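Local coordinates for protein class I phosphodiesterase PDEB1 (Leishmania major, PDB 2R8Q) that belongs to the class I cyclic nucleotide phosphodiesterase family and carries an all-helical, metal-containing catalytic domain, at residues H219-A230 and K316-F326. Sequence-based numbering, arbitrary orientation.
Sequences HADALSRFTELA and KFFRDIVGNLF
F226 projects across the helix interface onto I321, a worked example of how two nearly parallel helices pack around one large aromatic ring. The ring's CE2 comes within 3.4 Å of the backbone CA of I321, and the methyl CG2 of the same residue sits over one ring face in a CH-pi contact, 4.0 Å from the F226 centroid and displaced from the ring centre. With CG anti to the backbone N (chi1 170°), F226 extends far enough to reach the turn where the partner helix ends: its CZ meets L325 CB at 3.7 Å, while CE1 lies against F326 CZ. Those two phenyl rings meet at a slant. One turn earlier, L223 lies alongside F317, the two side chains running in opposite senses, CD1 to CD1 at 4.0 Å, and beyond F226 the methyl of A230 rests on N324 CB at 3.8 Å.

The segments run at 20° with axes 10.4 Å apart, joining helix 219-232 to the C-terminal part of helix 302-324 in the all-helical phosphodiesterase catalytic domain. Helix 239-254 also touches this layer, through T248 against F226.

At the end closer to the bound 3-isobutyl-1-methylxanthine, though not in contact with it, H219 meets F317 obliquely, CE1 to CD1 at 3.4 Å, planes at 57°. K251 serves both rings, hydrogen-bonding to H219 ND1 and making a cation-pi contact with F317.

The polar link between the segments runs through one water beside L223; no direct hydrogen bond joins them. The water donates to both T227 OG1 and D320 OD2, 2.6 Å from each. The threonine hydroxyl in turn donates to L223 O, reaching that carbonyl from the face opposite T227 N; the bond to L223 O takes up the hydroxyl proton and leaves OG1 to accept from the water.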
ATOM      1  N   HIS A 219      15.703   5.812  13.819  1.00 19.68           N
ATOM      2  CA  HIS A 219      15.932   6.734  14.928  1.00 20.60           C
ATOM      3  C   HIS A 219      17.309   7.399  14.981  1.00 20.49           C
ATOM      4  O   HIS A 219      17.407   8.623  15.038  1.00 20.26           O
ATOM      5  CB  HIS A 219      15.664   6.031  16.257  1.00 20.71           C
ATOM      6  CG  HIS A 219      15.748   6.946  17.437  1.00 22.63           C
ATOM      7  ND1 HIS A 219      14.789   7.899  17.707  1.00 22.11           N
ATOM      8  CD2 HIS A 219      16.708   7.099  18.380  1.00 22.43           C
ATOM      9  CE1 HIS A 219      15.157   8.601  18.764  1.00 23.11           C
ATOM     10  NE2 HIS A 219      16.317   8.136  19.191  1.00 23.01           N
ATOM     11  N   ALA A 220      18.365   6.595  14.978  1.00 21.30           N
ATOM     12  CA  ALA A 220      19.721   7.130  15.042  1.00 22.04           C
ATOM     13  C   ALA A 220      19.988   8.128  13.921  1.00 21.98           C
ATOM     14  O   ALA A 220      20.534   9.210  14.159  1.00 22.73           O
ATOM     15  CB  ALA A 220      20.735   5.990  14.987  1.00 23.34           C
ATOM     16  N   ASP A 221      19.601   7.768  12.703  1.00 22.31           N
ATOM     17  CA  ASP A 221      19.814   8.644  11.559  1.00 21.81           C
ATOM     18  C   ASP A 221      18.998   9.926  11.696  1.00 21.31           C
ATOM     19  O   ASP A 221      19.480  11.019  11.386  1.00 20.96           O
ATOM     20  CB  ASP A 221      19.430   7.924  10.265  1.00 25.52           C
ATOM     21  CG  ASP A 221      19.803   8.715   9.032  1.00 28.34           C
ATOM     22  OD1 ASP A 221      21.006   8.991   8.849  1.00 31.94           O
ATOM     23  OD2 ASP A 221      18.896   9.058   8.247  1.00 30.51           O
ATOM     24  N   ALA A 222      17.764   9.786  12.165  1.00 20.63           N
ATOM     25  CA  ALA A 222      16.875  10.925  12.350  1.00 19.82           C
ATOM     26  C   ALA A 222      17.480  11.923  13.332  1.00 20.00           C
ATOM     27  O   ALA A 222      17.431  13.135  13.112  1.00 20.10           O
ATOM     28  CB  ALA A 222      15.519  10.447  12.862  1.00 20.62           C
ATOM     29  N   LEU A 223      18.049  11.415  14.420  1.00 20.84           N
ATOM     30  CA  LEU A 223      18.657  12.292  15.414  1.00 21.48           C
ATOM     31  C   LEU A 223      19.935  12.914  14.858  1.00 22.26           C
ATOM     32  O   LEU A 223      20.223  14.082  15.117  1.00 23.21           O
ATOM     33  CB  LEU A 223      18.955  11.520  16.704  1.00 22.85           C
ATOM     34  CG  LEU A 223      19.555  12.322  17.866  1.00 24.19           C
ATOM     35  CD1 LEU A 223      18.720  13.566  18.132  1.00 24.22           C
ATOM     36  CD2 LEU A 223      19.620  11.444  19.111  1.00 25.55           C
ATOM     37  N   SER A 224      20.690  12.134  14.090  1.00 21.65           N
ATOM     38  CA  SER A 224      21.929  12.614  13.481  1.00 23.19           C
ATOM     39  C   SER A 224      21.654  13.808  12.572  1.00 22.03           C
ATOM     40  O   SER A 224      22.350  14.822  12.634  1.00 21.66           O
ATOM     41  CB  SER A 224      22.584  11.494  12.667  1.00 23.98           C
ATOM     42  OG  SER A 224      23.706  11.970  11.934  1.00 26.65           O
ATOM     43  N   ARG A 225      20.638  13.682  11.722  1.00 19.92           N
ATOM     44  CA  ARG A 225      20.291  14.756  10.806  1.00 19.67           C
ATOM     45  C   ARG A 225      19.760  15.971  11.558  1.00 19.02           C
ATOM     46  O   ARG A 225      20.032  17.109  11.172  1.00 18.97           O
ATOM     47  CB  ARG A 225      19.283  14.255   9.763  1.00 20.38           C
ATOM     48  CG  ARG A 225      19.919  13.272   8.777  1.00 22.80           C
ATOM     49  CD  ARG A 225      18.974  12.804   7.680  1.00 26.57           C
ATOM     50  NE  ARG A 225      17.888  11.976   8.191  1.00 28.88           N
ATOM     51  CZ  ARG A 225      16.648  12.410   8.392  1.00 31.82           C
ATOM     52  NH1 ARG A 225      16.335  13.670   8.120  1.00 33.42           N
ATOM     53  NH2 ARG A 225      15.722  11.588   8.866  1.00 34.46           N
ATOM     54  N   PHE A 226      19.018  15.734  12.638  1.00 21.43           N
ATOM     55  CA  PHE A 226      18.491  16.835  13.440  1.00 23.02           C
ATOM     56  C   PHE A 226      19.651  17.600  14.068  1.00 24.27           C
ATOM     57  O   PHE A 226      19.646  18.830  14.116  1.00 24.04           O
ATOM     58  CB  PHE A 226      17.589  16.318  14.563  1.00 25.43           C
ATOM     59  CG  PHE A 226      17.204  17.382  15.557  1.00 26.59           C
ATOM     60  CD1 PHE A 226      16.184  18.283  15.274  1.00 28.04           C
ATOM     61  CD2 PHE A 226      17.904  17.516  16.753  1.00 28.85           C
ATOM     62  CE1 PHE A 226      15.865  19.308  16.171  1.00 30.10           C
ATOM     63  CE2 PHE A 226      17.594  18.537  17.653  1.00 28.88           C
ATOM     64  CZ  PHE A 226      16.574  19.432  17.360  1.00 28.93           C
ATOM     65  N   THR A 227      20.639  16.858  14.558  1.00 25.04           N
ATOM     66  CA  THR A 227      21.807  17.460  15.189  1.00 26.03           C
ATOM     67  C   THR A 227      22.596  18.305  14.190  1.00 25.36           C
ATOM     68  O   THR A 227      23.069  19.394  14.527  1.00 25.64           O
ATOM     69  CB  THR A 227      22.725  16.381  15.781  1.00 28.36           C
ATOM     70  OG1 THR A 227      21.965  15.548  16.666  1.00 32.11           O
ATOM     71  CG2 THR A 227      23.865  17.024  16.561  1.00 30.35           C
ATOM     72  N   GLU A 228      22.739  17.805  12.964  1.00 23.64           N
ATOM     73  CA  GLU A 228      23.460  18.546  11.932  1.00 22.47           C
ATOM     74  C   GLU A 228      22.704  19.843  11.650  1.00 23.40           C
ATOM     75  O   GLU A 228      23.310  20.878  11.375  1.00 23.00           O
ATOM     76  CB  GLU A 228      23.580  17.710  10.653  1.00 22.57           C
ATOM     77  CG  GLU A 228      24.330  18.390   9.505  1.00 22.98           C
ATOM     78  CD  GLU A 228      25.707  18.893   9.907  1.00 25.92           C
ATOM     79  OE1 GLU A 228      26.400  18.193  10.672  1.00 27.11           O
ATOM     80  OE2 GLU A 228      26.101  19.986   9.446  1.00 26.17           O
ATOM     81  N   LEU A 229      21.378  19.782  11.721  1.00 23.42           N
ATOM     82  CA  LEU A 229      20.550  20.963  11.499  1.00 25.12           C
ATOM     83  C   LEU A 229      20.920  22.010  12.546  1.00 27.19           C
ATOM     84  O   LEU A 229      21.064  23.193  12.239  1.00 26.83           O
ATOM     85  CB  LEU A 229      19.067  20.600  11.629  1.00 26.53           C
ATOM     86  CG  LEU A 229      18.069  21.758  11.697  1.00 26.39           C
ATOM     87  CD1 LEU A 229      18.130  22.560  10.416  1.00 27.43           C
ATOM     88  CD2 LEU A 229      16.666  21.215  11.924  1.00 27.07           C
ATOM     89  N   ALA A 230      21.080  21.562  13.785  1.00 30.17           N
ATOM     90  CA  ALA A 230      21.436  22.450  14.884  1.00 32.12           C
ATOM     91  C   ALA A 230      22.896  22.889  14.785  1.00 33.01           C
ATOM     92  O   ALA A 230      23.252  23.993  15.200  1.00 35.52           O
ATOM     93  CB  ALA A 230      21.188  21.752  16.219  1.00 33.43           C
ATOM     94  N   LYS A 316      17.853  10.507  26.066  1.00 27.14           N
ATOM     95  CA  LYS A 316      18.821  11.263  25.286  1.00 26.75           C
ATOM     96  C   LYS A 316      18.130  12.042  24.174  1.00 23.69           C
ATOM     97  O   LYS A 316      18.502  13.177  23.880  1.00 23.64           O
ATOM     98  CB  LYS A 316      19.872  10.335  24.669  1.00 30.24           C
ATOM     99  CG  LYS A 316      20.859  11.069  23.766  1.00 34.23           C
ATOM    100  CD  LYS A 316      21.847  10.126  23.097  1.00 38.01           C
ATOM    101  CE  LYS A 316      22.764  10.888  22.152  1.00 40.13           C
ATOM    102  NZ  LYS A 316      23.725   9.989  21.453  1.00 43.14           N
ATOM    103  N   PHE A 317      17.121  11.433  23.559  1.00 22.40           N
ATOM    104  CA  PHE A 317      16.407  12.093  22.471  1.00 19.89           C
ATOM    105  C   PHE A 317      15.828  13.432  22.907  1.00 18.89           C
ATOM    106  O   PHE A 317      16.044  14.447  22.246  1.00 19.17           O
ATOM    107  CB  PHE A 317      15.283  11.202  21.929  1.00 19.84           C
ATOM    108  CG  PHE A 317      14.594  11.773  20.716  1.00 21.10           C
ATOM    109  CD1 PHE A 317      15.289  11.948  19.523  1.00 20.47           C
ATOM    110  CD2 PHE A 317      13.254  12.146  20.770  1.00 21.75           C
ATOM    111  CE1 PHE A 317      14.662  12.487  18.400  1.00 22.31           C
ATOM    112  CE2 PHE A 317      12.615  12.685  19.651  1.00 21.72           C
ATOM    113  CZ  PHE A 317      13.322  12.856  18.466  1.00 20.55           C
ATOM    114  N   PHE A 318      15.088  13.447  24.009  1.00 18.11           N
ATOM    115  CA  PHE A 318      14.508  14.705  24.469  1.00 17.94           C
ATOM    116  C   PHE A 318      15.568  15.698  24.935  1.00 19.08           C
ATOM    117  O   PHE A 318      15.477  16.890  24.648  1.00 19.21           O
ATOM    118  CB  PHE A 318      13.480  14.466  25.583  1.00 18.90           C
ATOM    119  CG  PHE A 318      12.105  14.131  25.069  1.00 17.33           C
ATOM    120  CD1 PHE A 318      11.726  12.808  24.855  1.00 18.98           C
ATOM    121  CD2 PHE A 318      11.208  15.144  24.750  1.00 15.60           C
ATOM    122  CE1 PHE A 318      10.469  12.501  24.325  1.00 17.79           C
ATOM    123  CE2 PHE A 318       9.950  14.851  24.219  1.00 15.90           C
ATOM    124  CZ  PHE A 318       9.580  13.528  24.006  1.00 17.38           C
ATOM    125  N   ARG A 319      16.576  15.213  25.650  1.00 21.99           N
ATOM    126  CA  ARG A 319      17.637  16.094  26.120  1.00 23.50           C
ATOM    127  C   ARG A 319      18.315  16.763  24.926  1.00 23.76           C
ATOM    128  O   ARG A 319      18.597  17.963  24.949  1.00 23.68           O
ATOM    129  CB  ARG A 319      18.653  15.290  26.936  1.00 26.81           C
ATOM    130  CG  ARG A 319      18.060  14.726  28.218  1.00 32.59           C
ATOM    131  CD  ARG A 319      18.821  13.510  28.714  1.00 36.57           C
ATOM    132  NE  ARG A 319      18.120  12.856  29.815  1.00 39.74           N
ATOM    133  CZ  ARG A 319      18.363  11.614  30.222  1.00 41.51           C
ATOM    134  NH1 ARG A 319      19.290  10.885  29.616  1.00 42.45           N
ATOM    135  NH2 ARG A 319      17.677  11.101  31.236  1.00 43.04           N
ATOM    136  N   ASP A 320      18.551  15.985  23.877  1.00 24.47           N
ATOM    137  CA  ASP A 320      19.200  16.491  22.673  1.00 24.82           C
ATOM    138  C   ASP A 320      18.365  17.482  21.872  1.00 24.66           C
ATOM    139  O   ASP A 320      18.847  18.556  21.516  1.00 24.20           O
ATOM    140  CB  ASP A 320      19.605  15.325  21.769  1.00 28.95           C
ATOM    141  CG  ASP A 320      20.922  14.701  22.180  1.00 31.84           C
ATOM    142  OD1 ASP A 320      21.254  14.744  23.383  1.00 34.83           O
ATOM    143  OD2 ASP A 320      21.620  14.157  21.300  1.00 35.35           O
ATOM    144  N   ILE A 321      17.112  17.141  21.583  1.00 22.39           N
ATOM    145  CA  ILE A 321      16.296  18.051  20.793  1.00 21.18           C
ATOM    146  C   ILE A 321      15.890  19.309  21.549  1.00 21.32           C
ATOM    147  O   ILE A 321      15.771  20.376  20.951  1.00 22.17           O
ATOM    148  CB  ILE A 321      15.035  17.348  20.230  1.00 19.69           C
ATOM    149  CG1 ILE A 321      14.077  16.971  21.361  1.00 19.71           C
ATOM    150  CG2 ILE A 321      15.452  16.109  19.444  1.00 19.81           C
ATOM    151  CD1 ILE A 321      12.757  16.395  20.859  1.00 21.64           C
ATOM    152  N   VAL A 322      15.691  19.197  22.858  1.00 22.26           N
ATOM    153  CA  VAL A 322      15.317  20.360  23.654  1.00 22.10           C
ATOM    154  C   VAL A 322      16.525  21.278  23.832  1.00 23.35           C
ATOM    155  O   VAL A 322      16.421  22.495  23.682  1.00 23.53           O
ATOM    156  CB  VAL A 322      14.788  19.946  25.048  1.00 22.14           C
ATOM    157  CG1 VAL A 322      14.625  21.173  25.935  1.00 23.25           C
ATOM    158  CG2 VAL A 322      13.449  19.239  24.899  1.00 22.01           C
ATOM    159  N   GLY A 323      17.673  20.685  24.136  1.00 24.72           N
ATOM    160  CA  GLY A 323      18.873  21.475  24.331  1.00 27.37           C
ATOM    161  C   GLY A 323      19.405  22.131  23.069  1.00 28.99           C
ATOM    162  O   GLY A 323      20.019  23.195  23.137  1.00 31.11           O
ATOM    163  N   ASN A 324      19.157  21.516  21.916  1.00 27.54           N
ATOM    164  CA  ASN A 324      19.663  22.052  20.656  1.00 27.76           C
ATOM    165  C   ASN A 324      18.724  22.927  19.830  1.00 26.86           C
ATOM    166  O   ASN A 324      19.181  23.629  18.926  1.00 25.96           O
ATOM    167  CB  ASN A 324      20.180  20.911  19.775  1.00 30.99           C
ATOM    168  CG  ASN A 324      21.451  20.285  20.319  1.00 34.22           C
ATOM    169  OD1 ASN A 324      22.451  20.971  20.531  1.00 37.67           O
ATOM    170  ND2 ASN A 324      21.419  18.978  20.544  1.00 36.50           N
ATOM    171  N   LEU A 325      17.425  22.898  20.117  1.00 24.20           N
ATOM    172  CA  LEU A 325      16.500  23.722  19.345  1.00 23.24           C
ATOM    173  C   LEU A 325      15.143  23.987  19.994  1.00 22.52           C
ATOM    174  O   LEU A 325      14.655  25.117  19.973  1.00 23.04           O
ATOM    175  CB  LEU A 325      16.288  23.103  17.958  1.00 22.96           C
ATOM    176  CG  LEU A 325      15.495  23.946  16.956  1.00 23.70           C
ATOM    177  CD1 LEU A 325      16.227  25.252  16.676  1.00 24.27           C
ATOM    178  CD2 LEU A 325      15.304  23.159  15.673  1.00 25.49           C
ATOM    179  N   PHE A 326      14.524  22.951  20.553  1.00 23.00           N
ATOM    180  CA  PHE A 326      13.214  23.111  21.184  1.00 21.34           C
ATOM    181  C   PHE A 326      13.372  23.494  22.652  1.00 22.58           C
ATOM    182  O   PHE A 326      12.970  22.749  23.546  1.00 22.06           O
ATOM    183  CB  PHE A 326      12.400  21.813  21.089  1.00 21.74           C
ATOM    184  CG  PHE A 326      12.260  21.273  19.689  1.00 21.05           C
ATOM    185  CD1 PHE A 326      12.057  22.127  18.611  1.00 23.99           C
ATOM    186  CD2 PHE A 326      12.301  19.904  19.455  1.00 22.65           C
ATOM    187  CE1 PHE A 326      11.894  21.623  17.321  1.00 23.10           C
ATOM    188  CE2 PHE A 326      12.137  19.393  18.169  1.00 23.99           C
ATOM    189  CZ  PHE A 326      11.934  20.255  17.102  1.00 20.64           C
TER
HETATM  190  O   HOH W   1      22.575  14.258  18.840  1.00 40.58           O